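Signal peptidase I (Enterococcus faecalis, PDB 4ME8) probably cleaves hydrophobic N-terminal signal or leader sequences from secreted proteins, as a serine-type endopeptidase of the S26 family. Local coordinates at residues Ile24-Pro36 with Val44-Val56. Numbering follows the deposited sequence.
Sequences IKKPQRFDIIAFP and VAKRLIGLPGETV
The R29 guanidinium carries L51 CD1 over one face, while E54 and the carbonyl of I49 meet it at the edge. R29 NH1 and R29 NH2 grip E54 OE1 and E54 OE2 respectively, each bond 2.9 Å and nearly straight, although guanidinium and carboxylate planes are 32° apart. R29 NH1 also bonds I49 O. R29 CG, anti to the backbone N (chi1 -166°), lies over the F30 ring, whose edge meets R47 CD. The R47 guanidinium has I32 on one face and a weak edge bond, R47 NH1 to F30 O at 2.8 Å; R47 NH2 forms a salt bridge with D115. V44 O lies over one face of the F35 ring, offset toward the rim; the two side chains run side by side, F35 CE2 3.7 Å from V44 CG1. The type II turn Q28-D31 leads into strand 32-36, which pairs antiparallel with 43-50; F30 N to L48 O and L48 N to D31 O tie the turn there. K46, predicted to be catalytic, hydrogen-bonds S120 OG through NZ. The ion pair links turns Q28-D31 and L51-E54: E54 OE1 takes R29 NH1 and L51 N from opposite faces, holding the carboxylate's rotation and probably favouring its charged form.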
loop_
_atom_site.group_PDB
_atom_site.type_symbol
_atom_site.label_atom_id
_atom_site.label_comp_id
_atom_site.label_asym_id
_atom_site.label_seq_id
_atom_site.Cartn_x
_atom_site.Cartn_y
_atom_site.Cartn_z
ATOM N N ILE A 24 -3.411 -12.834 18.070
ATOM C CA ILE A 24 -3.663 -12.299 16.734
ATOM C C ILE A 24 -3.642 -10.776 16.848
ATOM O O ILE A 24 -4.598 -10.179 17.345
ATOM C CB ILE A 24 -5.015 -12.791 16.155
ATOM C CG1 ILE A 24 -4.913 -14.257 15.720
ATOM C CG2 ILE A 24 -5.437 -11.954 14.944
ATOM C CD1 ILE A 24 -4.539 -15.225 16.818
ATOM N N LYS A 25 -2.551 -10.153 16.406
ATOM C CA LYS A 25 -2.413 -8.700 16.517
ATOM C C LYS A 25 -3.310 -7.995 15.495
ATOM O O LYS A 25 -3.456 -8.460 14.356
ATOM C CB LYS A 25 -0.951 -8.277 16.333
ATOM N N LYS A 26 -3.926 -6.889 15.915
ATOM C CA LYS A 26 -4.678 -6.019 15.008
ATOM C C LYS A 26 -3.654 -5.307 14.111
ATOM O O LYS A 26 -2.747 -4.636 14.631
ATOM C CB LYS A 26 -5.508 -5.002 15.805
ATOM C CG LYS A 26 -6.421 -4.114 14.970
ATOM C CD LYS A 26 -7.316 -3.252 15.850
ATOM N N PRO A 27 -3.777 -5.457 12.771
ATOM C CA PRO A 27 -2.734 -4.908 11.893
ATOM C C PRO A 27 -2.555 -3.395 12.042
ATOM O O PRO A 27 -3.532 -2.666 12.189
ATOM C CB PRO A 27 -3.221 -5.285 10.486
ATOM C CG PRO A 27 -4.116 -6.462 10.707
ATOM C CD PRO A 27 -4.818 -6.157 11.994
ATOM N N GLN A 28 -1.303 -2.953 12.045
ATOM C CA GLN A 28 -0.952 -1.540 12.159
ATOM C C GLN A 28 -0.195 -1.150 10.891
ATOM O O GLN A 28 0.277 -2.009 10.171
ATOM C CB GLN A 28 -0.049 -1.306 13.364
ATOM C CG GLN A 28 -0.485 -1.997 14.647
ATOM C CD GLN A 28 0.572 -1.904 15.736
ATOM O OE1 GLN A 28 1.087 -2.924 16.209
ATOM N NE2 GLN A 28 0.917 -0.678 16.130
ATOM N N ARG A 29 -0.061 0.140 10.627
ATOM C CA ARG A 29 0.645 0.602 9.428
ATOM C C ARG A 29 2.083 0.069 9.324
ATOM O O ARG A 29 2.837 0.053 10.293
ATOM C CB ARG A 29 0.661 2.126 9.388
ATOM C CG ARG A 29 1.057 2.724 8.047
ATOM C CD ARG A 29 1.314 4.222 8.174
ATOM N NE ARG A 29 0.360 4.849 9.092
ATOM C CZ ARG A 29 -0.929 5.077 8.820
ATOM N NH1 ARG A 29 -1.446 4.756 7.634
ATOM N NH2 ARG A 29 -1.712 5.626 9.750
ATOM N N PHE A 30 2.439 -0.356 8.118
ATOM C CA PHE A 30 3.753 -0.919 7.803
ATOM C C PHE A 30 3.911 -2.385 8.234
ATOM O O PHE A 30 4.955 -2.992 7.994
ATOM C CB PHE A 30 4.909 -0.051 8.330
ATOM C CG PHE A 30 4.887 1.377 7.827
ATOM C CD1 PHE A 30 4.768 1.653 6.475
ATOM C CD2 PHE A 30 5.028 2.442 8.708
ATOM C CE1 PHE A 30 4.771 2.960 6.005
ATOM C CE2 PHE A 30 5.039 3.753 8.244
ATOM C CZ PHE A 30 4.918 4.012 6.888
ATOM N N ASP A 31 2.876 -2.957 8.843
ATOM C CA ASP A 31 2.805 -4.402 9.002
ATOM C C ASP A 31 2.680 -5.067 7.631
ATOM O O ASP A 31 2.072 -4.513 6.695
ATOM C CB ASP A 31 1.605 -4.819 9.869
ATOM C CG ASP A 31 1.823 -4.560 11.364
ATOM O OD1 ASP A 31 2.942 -4.169 11.768
ATOM O OD2 ASP A 31 0.861 -4.774 12.147
ATOM N N ILE A 32 3.273 -6.252 7.526
ATOM C CA ILE A 32 3.120 -7.089 6.345
ATOM C C ILE A 32 1.962 -8.038 6.611
ATOM O O ILE A 32 1.892 -8.658 7.671
ATOM C CB ILE A 32 4.424 -7.845 6.012
ATOM C CG1 ILE A 32 5.414 -6.859 5.402
ATOM C CG2 ILE A 32 4.175 -8.980 5.024
ATOM C CD1 ILE A 32 6.840 -7.336 5.440
ATOM N N ILE A 33 1.045 -8.121 5.650
ATOM C CA ILE A 33 -0.161 -8.915 5.823
ATOM C C ILE A 33 -0.411 -9.858 4.657
ATOM O O ILE A 33 -0.180 -9.505 3.498
ATOM C CB ILE A 33 -1.398 -8.021 6.052
ATOM C CG1 ILE A 33 -1.533 -6.948 4.967
ATOM C CG2 ILE A 33 -1.309 -7.343 7.414
ATOM C CD1 ILE A 33 -2.845 -6.202 5.048
ATOM N N ALA A 34 -0.891 -11.057 4.975
ATOM C CA ALA A 34 -1.225 -12.047 3.964
ATOM C C ALA A 34 -2.739 -12.125 3.773
ATOM O O ALA A 34 -3.495 -12.084 4.747
ATOM C CB ALA A 34 -0.668 -13.399 4.351
ATOM N N PHE A 35 -3.158 -12.246 2.512
ATOM C CA PHE A 35 -4.573 -12.203 2.119
ATOM C C PHE A 35 -4.755 -12.729 0.689
ATOM O O PHE A 35 -3.818 -12.677 -0.106
ATOM C CB PHE A 35 -5.089 -10.768 2.181
ATOM C CG PHE A 35 -4.275 -9.802 1.362
ATOM C CD1 PHE A 35 -3.188 -9.153 1.917
ATOM C CD2 PHE A 35 -4.593 -9.554 0.034
ATOM C CE1 PHE A 35 -2.433 -8.280 1.167
ATOM C CE2 PHE A 35 -3.840 -8.681 -0.720
ATOM C CZ PHE A 35 -2.759 -8.042 -0.154
ATOM N N PRO A 36 -5.964 -13.218 0.349
ATOM C CA PRO A 36 -6.192 -13.603 -1.038
ATOM C C PRO A 36 -6.244 -12.368 -1.929
ATOM O O PRO A 36 -6.923 -11.393 -1.587
ATOM C CB PRO A 36 -7.559 -14.306 -1.000
ATOM C CG PRO A 36 -7.893 -14.497 0.438
ATOM C CD PRO A 36 -7.170 -13.418 1.168
ATOM N N VAL A 44 -1.207 -13.804 -1.247
ATOM C CA VAL A 44 -0.098 -12.901 -1.515
ATOM C C VAL A 44 0.204 -12.115 -0.238
ATOM O O VAL A 44 -0.628 -12.040 0.672
ATOM C CB VAL A 44 -0.426 -11.990 -2.737
ATOM C CG1 VAL A 44 -1.586 -11.046 -2.436
ATOM C CG2 VAL A 44 0.804 -11.217 -3.205
ATOM N N ALA A 45 1.415 -11.578 -0.154
ATOM C CA ALA A 45 1.849 -10.799 0.987
ATOM C C ALA A 45 2.126 -9.379 0.533
ATOM O O ALA A 45 2.825 -9.176 -0.460
ATOM C CB ALA A 45 3.102 -11.415 1.578
ATOM N N LYS A 46 1.555 -8.400 1.237
ATOM C CA LYS A 46 1.806 -6.985 0.954
ATOM C C LYS A 46 1.878 -6.187 2.248
ATOM O O LYS A 46 1.450 -6.659 3.292
ATOM C CB LYS A 46 0.725 -6.385 0.043
ATOM C CG LYS A 46 0.630 -6.994 -1.358
ATOM C CD LYS A 46 1.834 -6.679 -2.240
ATOM C CE LYS A 46 1.855 -7.626 -3.428
ATOM N NZ LYS A 46 2.910 -7.334 -4.432
ATOM N N ARG A 47 2.434 -4.981 2.152
ATOM C CA ARG A 47 2.561 -4.074 3.278
ATOM C C ARG A 47 1.323 -3.184 3.449
ATOM O O ARG A 47 0.806 -2.605 2.489
ATOM C CB ARG A 47 3.817 -3.207 3.133
ATOM C CG ARG A 47 4.332 -2.697 4.467
ATOM C CD ARG A 47 5.636 -1.928 4.335
ATOM N NE ARG A 47 6.778 -2.810 4.085
ATOM C CZ ARG A 47 7.510 -3.400 5.035
ATOM N NH1 ARG A 47 7.225 -3.225 6.323
ATOM N NH2 ARG A 47 8.532 -4.180 4.693
ATOM N N LEU A 48 0.847 -3.111 4.688
ATOM C CA LEU A 48 -0.276 -2.262 5.035
ATOM C C LEU A 48 0.201 -0.811 5.017
ATOM O O LEU A 48 1.156 -0.457 5.711
ATOM C CB LEU A 48 -0.819 -2.647 6.418
ATOM C CG LEU A 48 -2.028 -1.852 6.925
ATOM C CD1 LEU A 48 -3.081 -1.721 5.830
ATOM C CD2 LEU A 48 -2.609 -2.530 8.151
ATOM N N ILE A 49 -0.447 0.009 4.193
ATOM C CA ILE A 49 -0.042 1.404 3.989
ATOM C C ILE A 49 -1.160 2.357 4.429
ATOM O O ILE A 49 -0.920 3.305 5.189
ATOM C CB ILE A 49 0.364 1.635 2.516
ATOM C CG1 ILE A 49 1.657 0.859 2.201
ATOM C CG2 ILE A 49 0.538 3.111 2.209
ATOM C CD1 ILE A 49 2.904 1.335 2.931
ATOM N N GLY A 50 -2.377 2.084 3.982
ATOM C CA GLY A 50 -3.526 2.905 4.336
ATOM C C GLY A 50 -4.598 2.145 5.091
ATOM O O GLY A 50 -4.950 1.024 4.724
ATOM N N LEU A 51 -5.128 2.797 6.123
ATOM C CA LEU A 51 -6.131 2.242 7.035
ATOM C C LEU A 51 -7.432 3.031 6.847
ATOM O O LEU A 51 -7.388 4.137 6.313
ATOM C CB LEU A 51 -5.638 2.406 8.477
ATOM C CG LEU A 51 -4.373 1.622 8.885
ATOM C CD1 LEU A 51 -3.535 2.394 9.892
ATOM C CD2 LEU A 51 -4.749 0.282 9.484
ATOM N N PRO A 52 -8.584 2.478 7.290
ATOM C CA PRO A 52 -9.900 3.120 7.119
ATOM C C PRO A 52 -9.949 4.609 7.492
ATOM O O PRO A 52 -9.497 5.009 8.573
ATOM C CB PRO A 52 -10.804 2.330 8.068
ATOM C CG PRO A 52 -10.174 0.977 8.166
ATOM C CD PRO A 52 -8.695 1.165 7.960
ATOM N N GLY A 53 -10.500 5.419 6.596
ATOM C CA GLY A 53 -10.705 6.840 6.872
ATOM C C GLY A 53 -9.611 7.742 6.339
ATOM O O GLY A 53 -9.836 8.938 6.148
ATOM N N GLU A 54 -8.447 7.162 6.062
ATOM C CA GLU A 54 -7.265 7.927 5.681
ATOM C C GLU A 54 -7.174 8.239 4.181
ATOM O O GLU A 54 -7.588 7.445 3.334
ATOM C CB GLU A 54 -6.008 7.182 6.124
ATOM C CG GLU A 54 -5.864 7.093 7.646
ATOM C CD GLU A 54 -4.787 6.117 8.098
ATOM O OE1 GLU A 54 -4.227 5.399 7.239
ATOM O OE2 GLU A 54 -4.498 6.053 9.319
ATOM N N THR A 55 -6.622 9.410 3.868
ATOM C CA THR A 55 -6.180 9.705 2.507
ATOM C C THR A 55 -4.751 9.164 2.328
ATOM O O THR A 55 -3.954 9.164 3.279
ATOM C CB THR A 55 -6.204 11.218 2.196
ATOM O OG1 THR A 55 -5.195 11.883 2.961
ATOM C CG2 THR A 55 -7.577 11.831 2.502
ATOM N N VAL A 56 -4.445 8.681 1.125
ATOM C CA VAL A 56 -3.109 8.206 0.786
ATOM C C VAL A 56 -2.620 8.926 -0.449
ATOM O O VAL A 56 -3.310 8.966 -1.468
ATOM C CB VAL A 56 -3.080 6.690 0.504
ATOM C CG1 VAL A 56 -1.682 6.258 0.061
ATOM C CG2 VAL A 56 -3.527 5.915 1.740
#